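Local coordinates for protein ORF48 (Lactococcus phage TP901-1, PDB 3UH8) that probably serves as a structural component of the phage baseplate, the host-adhesion organelle at the tip of the tail, through an immunoglobulin-like N-terminal domain, at residues 29-34 against 78-83; 50-55 against 96-101; 5-10 against 35-40. One frame throughout, in Å; residues are numbered along the deposited sequence. Where two conformers were deposited one is given.

Contact 1: 29-34 against 78-83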
loop_
_atom_site.group_PDB
_atom_site.type_symbol
_atom_site.label_atom_id
_atom_site.label_comp_id
_atom_site.label_asym_id
_atom_site.label_seq_id
_atom_site.Cartn_x
_atom_site.Cartn_y
_atom_site.Cartn_z
ATOM N N SER A 29 13.441 9.379 -4.372
ATOM C CA SER A 29 12.280 8.753 -3.745
ATOM C C SER A 29 11.301 8.166 -4.757
ATOM O O SER A 29 11.218 8.613 -5.900
ATOM C CB SER A 29 11.594 9.699 -2.761
ATOM O OG SER A 29 10.726 10.625 -3.387
ATOM N N GLN A 30 10.611 7.101 -4.335
ATOM C CA GLN A 30 9.652 6.353 -5.152
ATOM C C GLN A 30 8.426 6.097 -4.296
ATOM O O GLN A 30 8.538 5.499 -3.226
ATOM C CB GLN A 30 10.247 5.020 -5.631
ATOM C CG GLN A 30 11.429 5.157 -6.577
ATOM C CD GLN A 30 11.965 3.806 -6.954
ATOM O OE1 GLN A 30 11.664 3.277 -8.023
ATOM N NE2 GLN A 30 12.746 3.206 -6.070
ATOM N N ALA A 31 7.261 6.572 -4.743
ATOM C CA ALA A 31 6.044 6.416 -3.961
ATOM C C ALA A 31 4.866 5.825 -4.711
ATOM O O ALA A 31 4.708 6.067 -5.911
ATOM C CB ALA A 31 5.653 7.750 -3.339
ATOM N N ILE A 32 4.040 5.047 -3.984
ATOM C CA ILE A 32 2.818 4.427 -4.507
ATOM C C ILE A 32 1.624 5.252 -4.000
ATOM O O ILE A 32 1.383 5.302 -2.791
ATOM C CB ILE A 32 2.698 2.911 -4.145
ATOM C CG1 ILE A 32 3.824 2.077 -4.811
ATOM C CG2 ILE A 32 1.302 2.357 -4.520
ATOM C CD1 ILE A 32 3.976 0.608 -4.295
ATOM N N VAL A 33 0.920 5.923 -4.915
ATOM C CA VAL A 33 -0.252 6.735 -4.595
ATOM C C VAL A 33 -1.451 5.812 -4.813
ATOM O O VAL A 33 -1.644 5.309 -5.920
ATOM C CB VAL A 33 -0.325 8.048 -5.424
ATOM C CG1 VAL A 33 -1.505 8.912 -4.983
ATOM C CG2 VAL A 33 0.978 8.839 -5.320
ATOM N N ALA A 34 -2.196 5.515 -3.744
ATOM C CA ALA A 34 -3.319 4.587 -3.856
ATOM C C ALA A 34 -4.680 5.169 -3.500
ATOM O O ALA A 34 -4.822 5.835 -2.475
ATOM C CB ALA A 34 -3.049 3.325 -3.048
ATOM N N THR A 78 -7.518 8.335 -0.084
ATOM C CA THR A 78 -6.211 8.266 -0.741
ATOM C C THR A 78 -5.058 8.159 0.240
ATOM O O THR A 78 -5.160 8.617 1.379
ATOM C CB THR A 78 -5.989 9.422 -1.727
ATOM O OG1 THR A 78 -5.970 10.664 -1.025
ATOM C CG2 THR A 78 -7.002 9.446 -2.853
ATOM N N LEU A 79 -3.954 7.555 -0.218
ATOM C CA LEU A 79 -2.728 7.406 0.560
ATOM C C LEU A 79 -1.489 7.486 -0.328
ATOM O O LEU A 79 -1.550 7.159 -1.517
ATOM C CB LEU A 79 -2.731 6.123 1.428
ATOM C CG LEU A 79 -2.774 4.750 0.732
ATOM C CD1 LEU A 79 -1.379 4.272 0.360
ATOM C CD2 LEU A 79 -3.404 3.721 1.636
ATOM N N LYS A 80 -0.363 7.888 0.266
ATOM C CA LYS A 80 0.920 7.972 -0.412
ATOM C C LYS A 80 1.946 7.212 0.423
ATOM O O LYS A 80 2.263 7.631 1.538
ATOM C CB LYS A 80 1.330 9.442 -0.628
ATOM C CG LYS A 80 2.635 9.620 -1.395
ATOM C CD LYS A 80 3.005 11.084 -1.524
ATOM C CE LYS A 80 4.348 11.263 -2.180
ATOM N NZ LYS A 80 4.647 12.695 -2.432
ATOM N N TYR A 81 2.425 6.070 -0.096
ATOM C CA TYR A 81 3.432 5.261 0.586
ATOM C C TYR A 81 4.778 5.391 -0.129
ATOM O O TYR A 81 4.858 5.095 -1.317
ATOM C CB TYR A 81 2.999 3.774 0.709
ATOM C CG TYR A 81 4.152 2.845 1.034
ATOM C CD1 TYR A 81 4.716 2.814 2.304
ATOM C CD2 TYR A 81 4.724 2.046 0.045
ATOM C CE1 TYR A 81 5.813 2.004 2.591
ATOM C CE2 TYR A 81 5.819 1.227 0.321
ATOM C CZ TYR A 81 6.367 1.219 1.592
ATOM O OH TYR A 81 7.443 0.412 1.862
ATOM N N VAL A 82 5.826 5.795 0.603
ATOM C CA VAL A 82 7.182 5.923 0.054
ATOM C C VAL A 82 7.864 4.560 0.184
ATOM O O VAL A 82 7.999 4.051 1.300
ATOM C CB VAL A 82 7.991 7.074 0.719
ATOM C CG1 VAL A 82 9.424 7.134 0.184
ATOM C CG2 VAL A 82 7.294 8.419 0.526
ATOM N N ALA A 83 8.252 3.957 -0.960
ATOM C CA ALA A 83 8.905 2.646 -1.004
ATOM C C ALA A 83 10.185 2.633 -0.178
ATOM O O ALA A 83 11.113 3.400 -0.446
ATOM C CB ALA A 83 9.189 2.231 -2.443
HETATM O O HOH W 1 11.700 5.663 -2.099
#
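Ala34 and Leu79 face each other as an antiparallel hydrogen-bonded pair. Leu79 CG stands between its own backbone N and carbonyl carbon (chi1 64°), 4.0 Å from Ala34 CB, and the end of the leucine comes nearer the partner strand, CD1 touching the same methyl at 3.9 Å. Ile32 and Tyr81 share this buried face, but their side chains rise from it without meeting. The Tyr81 ring stacks with Phe52, and its hydroxyl bonds Glu67. On the other face the extended chain of Lys80 passes Ala31, whose CB lies 3.9 Å from Lys80 CE, and Ala31 CB also touches Val82 CG2 at 4.3 Å. Backbone bonds run in pairs between Ile32 and Tyr81 and between Ala34 and Leu79; Tyr81 N to Ile32 O is 3.0 Å and almost straight (175°). Beyond the last bridge, Ala83 N reaches Gln30 O at 2.8 Å, and a water takes the N-H of Gln30 and donates to Ala83 O. The two faces thus differ in chemistry: that of Ile32, Ala34, Leu79 and Tyr81 is buried, whereas that of Ala31, Val33, Lys80 and Val82 is apolar near the backbone, with the lysine amine beyond it in a long, weak ion pair with Glu3.

Contact 2: 50-55 against 96-101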
loop_
_atom_site.group_PDB
_atom_site.type_symbol
_atom_site.label_atom_id
_atom_site.label_comp_id
_atom_site.label_asym_id
_atom_site.label_seq_id
_atom_site.Cartn_x
_atom_site.Cartn_y
_atom_site.Cartn_z
ATOM N N PRO A 50 -3.340 3.892 7.955
ATOM C CA PRO A 50 -2.981 2.860 6.969
ATOM C C PRO A 50 -1.585 2.286 7.191
ATOM O O PRO A 50 -0.668 3.002 7.595
ATOM C CB PRO A 50 -3.096 3.578 5.623
ATOM C CG PRO A 50 -3.029 5.027 5.928
ATOM C CD PRO A 50 -3.183 5.253 7.400
ATOM N N PHE A 51 -1.437 0.984 6.931
ATOM C CA PHE A 51 -0.176 0.266 7.084
ATOM C C PHE A 51 0.180 -0.497 5.823
ATOM O O PHE A 51 -0.674 -1.172 5.247
ATOM C CB PHE A 51 -0.240 -0.692 8.283
ATOM C CG PHE A 51 -0.021 -0.032 9.622
ATOM C CD1 PHE A 51 1.246 0.023 10.187
ATOM C CD2 PHE A 51 -1.079 0.536 10.318
ATOM C CE1 PHE A 51 1.449 0.636 11.428
ATOM C CE2 PHE A 51 -0.877 1.135 11.564
ATOM C CZ PHE A 51 0.387 1.193 12.104
ATOM N N PHE A 52 1.442 -0.384 5.392
ATOM C CA PHE A 52 1.945 -1.102 4.228
ATOM C C PHE A 52 2.431 -2.464 4.710
ATOM O O PHE A 52 3.399 -2.539 5.472
ATOM C CB PHE A 52 3.068 -0.312 3.525
ATOM C CG PHE A 52 3.773 -1.071 2.423
ATOM C CD1 PHE A 52 3.209 -1.177 1.157
ATOM C CD2 PHE A 52 4.997 -1.687 2.653
ATOM C CE1 PHE A 52 3.859 -1.882 0.142
ATOM C CE2 PHE A 52 5.651 -2.383 1.632
ATOM C CZ PHE A 52 5.077 -2.479 0.384
ATOM N N CYS A 53 1.737 -3.531 4.295
ATOM C CA CYS A 53 2.091 -4.891 4.682
ATOM C C CYS A 53 2.657 -5.649 3.486
ATOM O O CYS A 53 1.904 -6.079 2.612
ATOM C CB CYS A 53 0.899 -5.614 5.307
ATOM S SG CYS A 53 0.193 -4.779 6.752
ATOM N N LEU A 54 3.995 -5.752 3.425
ATOM C CA LEU A 54 4.688 -6.478 2.363
ATOM C C LEU A 54 4.682 -7.947 2.730
ATOM O O LEU A 54 5.029 -8.308 3.865
ATOM C CB LEU A 54 6.127 -5.964 2.141
ATOM C CG LEU A 54 7.028 -6.776 1.180
ATOM C CD1 LEU A 54 6.602 -6.623 -0.282
ATOM C CD2 LEU A 54 8.474 -6.402 1.349
ATOM N N MET A 55 4.303 -8.824 1.804
ATOM C CA MET A 55 4.247 -10.234 2.090
ATOM C C MET A 55 5.548 -10.989 1.811
ATOM O O MET A 55 6.223 -10.727 0.816
ATOM C CB MET A 55 3.057 -10.870 1.384
ATOM C CG MET A 55 1.737 -10.583 2.066
ATOM S SD MET A 55 0.325 -11.346 1.255
ATOM C CE MET A 55 0.500 -13.042 1.812
ATOM N N ALA A 96 1.826 -7.287 -1.912
ATOM C CA ALA A 96 1.555 -6.488 -0.713
ATOM C C ALA A 96 0.077 -6.115 -0.571
ATOM O O ALA A 96 -0.706 -6.344 -1.493
ATOM C CB ALA A 96 2.418 -5.231 -0.719
ATOM N N TYR A 97 -0.297 -5.546 0.594
ATOM C CA TYR A 97 -1.654 -5.086 0.902
ATOM C C TYR A 97 -1.640 -3.954 1.943
ATOM O O TYR A 97 -0.671 -3.815 2.689
ATOM C CB TYR A 97 -2.569 -6.259 1.329
ATOM C CG TYR A 97 -2.380 -6.743 2.752
ATOM C CD1 TYR A 97 -3.200 -6.283 3.780
ATOM C CD2 TYR A 97 -1.418 -7.701 3.064
ATOM C CE1 TYR A 97 -3.041 -6.736 5.089
ATOM C CE2 TYR A 97 -1.265 -8.176 4.367
ATOM C CZ TYR A 97 -2.073 -7.681 5.378
ATOM O OH TYR A 97 -1.933 -8.113 6.670
ATOM N N PHE A 98 -2.725 -3.161 1.999
ATOM C CA PHE A 98 -2.862 -2.076 2.967
ATOM C C PHE A 98 -3.857 -2.438 4.058
ATOM O O PHE A 98 -4.984 -2.825 3.756
ATOM C CB PHE A 98 -3.235 -0.748 2.291
ATOM C CG PHE A 98 -2.116 -0.151 1.472
ATOM C CD1 PHE A 98 -1.066 0.523 2.088
ATOM C CD2 PHE A 98 -2.100 -0.276 0.094
ATOM C CE1 PHE A 98 -0.017 1.052 1.332
ATOM C CE2 PHE A 98 -1.057 0.264 -0.665
ATOM C CZ PHE A 98 -0.021 0.924 -0.040
ATOM N N SER A 99 -3.424 -2.329 5.321
ATOM C CA SER A 99 -4.223 -2.619 6.510
ATOM C C SER A 99 -4.505 -1.313 7.258
ATOM O O SER A 99 -3.587 -0.523 7.482
ATOM C CB SER A 99 -3.491 -3.614 7.405
ATOM O OG SER A 99 -4.119 -3.765 8.666
ATOM N N PHE A 100 -5.776 -1.083 7.622
ATOM C CA PHE A 100 -6.221 0.133 8.308
ATOM C C PHE A 100 -6.504 -0.187 9.760
ATOM O O PHE A 100 -7.319 -1.064 10.055
ATOM C CB PHE A 100 -7.422 0.759 7.579
ATOM C CG PHE A 100 -7.119 1.093 6.133
ATOM C CD1 PHE A 100 -7.224 0.123 5.140
ATOM C CD2 PHE A 100 -6.686 2.362 5.771
ATOM C CE1 PHE A 100 -6.914 0.423 3.813
ATOM C CE2 PHE A 100 -6.385 2.663 4.439
ATOM C CZ PHE A 100 -6.490 1.687 3.473
ATOM N N ARG A 101 -5.754 0.466 10.668
ATOM C CA ARG A 101 -5.789 0.166 12.099
ATOM C C ARG A 101 -6.033 1.352 13.029
ATOM O O ARG A 101 -5.731 2.496 12.689
ATOM C CB ARG A 101 -4.488 -0.565 12.514
ATOM C CG ARG A 101 -3.991 -1.570 11.475
ATOM C CD ARG A 101 -2.761 -2.352 11.864
ATOM N NE ARG A 101 -2.441 -3.318 10.814
ATOM C CZ ARG A 101 -1.366 -4.098 10.797
ATOM N NH1 ARG A 101 -0.477 -4.033 11.781
ATOM N NH2 ARG A 101 -1.167 -4.943 9.795
#
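The Tyr97 ring receives Cys53 CB over one face, 3.7 Å from the ring centroid, and has Met55 CG at its edge. Tyr97 CG sits between the backbone N and the carbonyl carbon (chi1 78°), and the end of the side chain comes nearer the 50-55 strand; Cys53 SG adds an oblique sulfur-aromatic contact. The Phe51 ring has Ser99 O at its edge. Arg101 makes an off-centre cation-pi contact with it, CZ lying 4.9 Å from the centroid and the guanidinium turned 22° from the ring plane, while the extended arginine chain crosses the phenylalanine at about a right angle. Arg101 NE donates to Ser99 OG at 2.8 Å, in the guanidinium plane and nearly straight (172°); Ser99 OG is also hydrogen-bonded to Glu110. With a salt bridge from NH2 to Glu66, the NE bond should restrain rotation of the guanidinium, whose NH2 also lies 3.3 Å from Cys53 SG. On the opposite face of the sheet, Phe52 presents its edge to Phe98 CE1; Ala96 CB packs 3.7 Å from Phe52 CE1, and Pro50 CB lies 3.6 Å from Phe100 CE2. Paired backbone bonds join Phe51 with Ser99 and Cys53 with Tyr97. Two adjacent antiparallel strands thus line the aromatic core of the immunoglobulin-like fold on one side and carry Phe51, Cys53, Tyr97, Ser99 and Arg101 on the other.

Contact 3: 5-10 against 35-40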
loop_
_atom_site.group_PDB
_atom_site.type_symbol
_atom_site.label_atom_id
_atom_site.label_comp_id
_atom_site.label_asym_id
_atom_site.label_seq_id
_atom_site.Cartn_x
_atom_site.Cartn_y
_atom_site.Cartn_z
ATOM N N PHE A 5 0.388 5.814 -9.403
ATOM C CA PHE A 5 -1.033 5.837 -9.054
ATOM C C PHE A 5 -1.806 4.589 -9.449
ATOM O O PHE A 5 -1.799 4.198 -10.617
ATOM C CB PHE A 5 -1.731 7.103 -9.571
ATOM C CG PHE A 5 -3.173 7.250 -9.137
ATOM C CD1 PHE A 5 -3.494 7.585 -7.828
ATOM C CD2 PHE A 5 -4.211 7.059 -10.040
ATOM C CE1 PHE A 5 -4.828 7.715 -7.426
ATOM C CE2 PHE A 5 -5.544 7.195 -9.640
ATOM C CZ PHE A 5 -5.844 7.522 -8.336
ATOM N N ILE A 6 -2.498 3.993 -8.462
ATOM C CA ILE A 6 -3.342 2.798 -8.593
ATOM C C ILE A 6 -4.586 2.905 -7.699
ATOM O O ILE A 6 -4.557 3.598 -6.681
ATOM C CB ILE A 6 -2.571 1.464 -8.337
ATOM C CG1 ILE A 6 -1.886 1.429 -6.947
ATOM C CG2 ILE A 6 -1.608 1.116 -9.485
ATOM C CD1 ILE A 6 -1.583 0.041 -6.433
ATOM N N THR A 7 -5.666 2.205 -8.079
ATOM C CA THR A 7 -6.916 2.158 -7.318
ATOM C C THR A 7 -7.035 0.759 -6.702
ATOM O O THR A 7 -7.058 -0.232 -7.436
ATOM C CB THR A 7 -8.116 2.526 -8.212
ATOM O OG1 THR A 7 -7.814 3.708 -8.956
ATOM C CG2 THR A 7 -9.397 2.730 -7.417
ATOM N N LEU A 8 -7.090 0.680 -5.363
ATOM C CA LEU A 8 -7.179 -0.598 -4.656
ATOM C C LEU A 8 -8.523 -0.826 -3.990
ATOM O O LEU A 8 -9.039 0.063 -3.313
ATOM C CB LEU A 8 -6.028 -0.767 -3.649
ATOM C CG LEU A 8 -4.620 -0.780 -4.241
ATOM C CD1 LEU A 8 -3.583 -0.634 -3.169
ATOM C CD2 LEU A 8 -4.369 -2.032 -5.068
ATOM N N SER A 9 -9.074 -2.036 -4.173
ATOM C CA SER A 9 -10.364 -2.448 -3.631
ATOM C C SER A 9 -10.248 -3.347 -2.395
ATOM O O SER A 9 -9.268 -4.080 -2.244
ATOM C CB SER A 9 -11.202 -3.130 -4.708
ATOM O OG SER A 9 -12.482 -3.492 -4.219
ATOM N N THR A 10 -11.270 -3.285 -1.524
ATOM C CA THR A 10 -11.371 -4.094 -0.303
ATOM C C THR A 10 -12.321 -5.272 -0.535
ATOM O O THR A 10 -12.221 -6.299 0.139
ATOM C CB THR A 10 -11.821 -3.239 0.890
ATOM O OG1 THR A 10 -13.137 -2.738 0.647
ATOM C CG2 THR A 10 -10.867 -2.091 1.189
ATOM N N GLN A 35 -5.683 4.898 -4.357
ATOM C CA GLN A 35 -7.078 5.289 -4.146
ATOM C C GLN A 35 -7.787 4.065 -3.542
ATOM O O GLN A 35 -7.873 3.025 -4.196
ATOM C CB GLN A 35 -7.734 5.735 -5.476
ATOM C CG GLN A 35 -9.252 5.895 -5.391
ATOM C CD GLN A 35 -9.680 7.324 -5.220
ATOM O OE1 GLN A 35 -9.714 8.100 -6.181
ATOM N NE2 GLN A 35 -10.056 7.692 -4.005
ATOM N N ILE A 36 -8.207 4.151 -2.269
ATOM C CA ILE A 36 -8.905 3.069 -1.586
ATOM C C ILE A 36 -10.367 3.065 -2.040
ATOM O O ILE A 36 -11.019 4.109 -2.111
ATOM C CB ILE A 36 -8.706 3.097 -0.052
ATOM C CG1 ILE A 36 -7.215 3.306 0.338
ATOM C CG2 ILE A 36 -9.271 1.858 0.621
ATOM C CD1 ILE A 36 -6.104 2.335 -0.317
ATOM N N VAL A 37 -10.818 1.883 -2.426
ATOM C CA VAL A 37 -12.141 1.667 -2.977
ATOM C C VAL A 37 -12.875 0.516 -2.288
ATOM O O VAL A 37 -12.265 -0.480 -1.901
ATOM C CB VAL A 37 -12.041 1.571 -4.530
ATOM C CG1 VAL A 37 -12.771 0.367 -5.109
ATOM C CG2 VAL A 37 -12.504 2.865 -5.192
ATOM N N GLU A 38 -14.186 0.691 -2.101
ATOM C CA GLU A 38 -15.086 -0.309 -1.536
ATOM C C GLU A 38 -16.304 -0.318 -2.453
ATOM O O GLU A 38 -17.034 0.675 -2.516
ATOM C CB GLU A 38 -15.453 0.009 -0.073
ATOM C CG GLU A 38 -16.101 -1.165 0.642
ATOM C CD GLU A 38 -15.985 -1.153 2.153
ATOM O OE1 GLU A 38 -15.260 -2.017 2.698
ATOM O OE2 GLU A 38 -16.639 -0.300 2.796
ATOM N N ASN A 39 -16.461 -1.411 -3.232
ATOM C CA ASN A 39 -17.515 -1.615 -4.239
ATOM C C ASN A 39 -17.452 -0.604 -5.409
ATOM O O ASN A 39 -18.490 -0.199 -5.941
ATOM C CB ASN A 39 -18.920 -1.690 -3.606
ATOM C CG ASN A 39 -19.203 -2.950 -2.827
ATOM O OD1 ASN A 39 -18.854 -4.069 -3.227
ATOM N ND2 ASN A 39 -19.916 -2.801 -1.726
ATOM N N GLY A 40 -16.235 -0.226 -5.799
ATOM C CA GLY A 40 -15.994 0.705 -6.898
ATOM C C GLY A 40 -16.163 2.171 -6.554
ATOM O O GLY A 40 -16.240 3.010 -7.457
HETATM O O HOH W 2 -14.467 -2.455 -5.741
#
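Thr7 and Gln35 run alongside each other off the same face of the sheet, with Thr7 CG2 3.8 Å from Gln35 CG. This methyl, anti to the backbone N, also meets Val37 CG2 of the partner strand at 3.8 Å. Phe5 flanks the group, its CZ 3.9 Å from Gln35 CB, and the phenyl plane stands steeply, 76°, to the glutamine amide. This is the solvent side, where Phe5 and Thr7 are exposed and Gln35 and Val37 partly so. The backbones, by contrast, are closely knit in the parallel pattern: Gln35 N bonds Ile6 O, Gln35 O accepts from Leu8 N at 2.7 Å, and Leu8 O in turn takes Val37 N, also at 2.7 Å. Thr10 N then bonds Val37 O. Leu8 and Ile36 occupy the buried face.

The far end is polar. Thr10 OG1 donates to Glu38 OE1 at 3.0 Å, meeting the oxygen on its anti side and 25° out of the carboxylate plane; Lys43 holds OE2 in a salt bridge, so each carboxylate oxygen has a partner. At the turn a water lies 2.7 Å from Ser9 OG, which also bonds Glu12 N. Strand 2-9 thus lies parallel beside strand 30-38, with Leu8 packing on Phe98 and Ile36 on Phe100 of strand 92-103, while Leu8 also touches Phe117 of strand 112-122 and Ile36 reaches Thr114 there.

Overall arrangement
From the N terminus, strand 2-9 finds its parallel partner in strand 30-38, so contact 3 closes the first loop. Contact 1 uses an earlier part of that same strand, pairing it on its other side with 78-83, and its loop crosses that of contact 3. Contact 2 opens only after contact 3 has closed, and its segments alternate along the chain with those of contact 1. Contacts 1 and 3 therefore share a run of three neighbouring strands, 2-9, 30-38 and 78-82. Leu79 touches Ile36 within this run and meets Phe98 and Pro50 of contact 2, joining the run to the 49-54/92-103 pair in a shared interior.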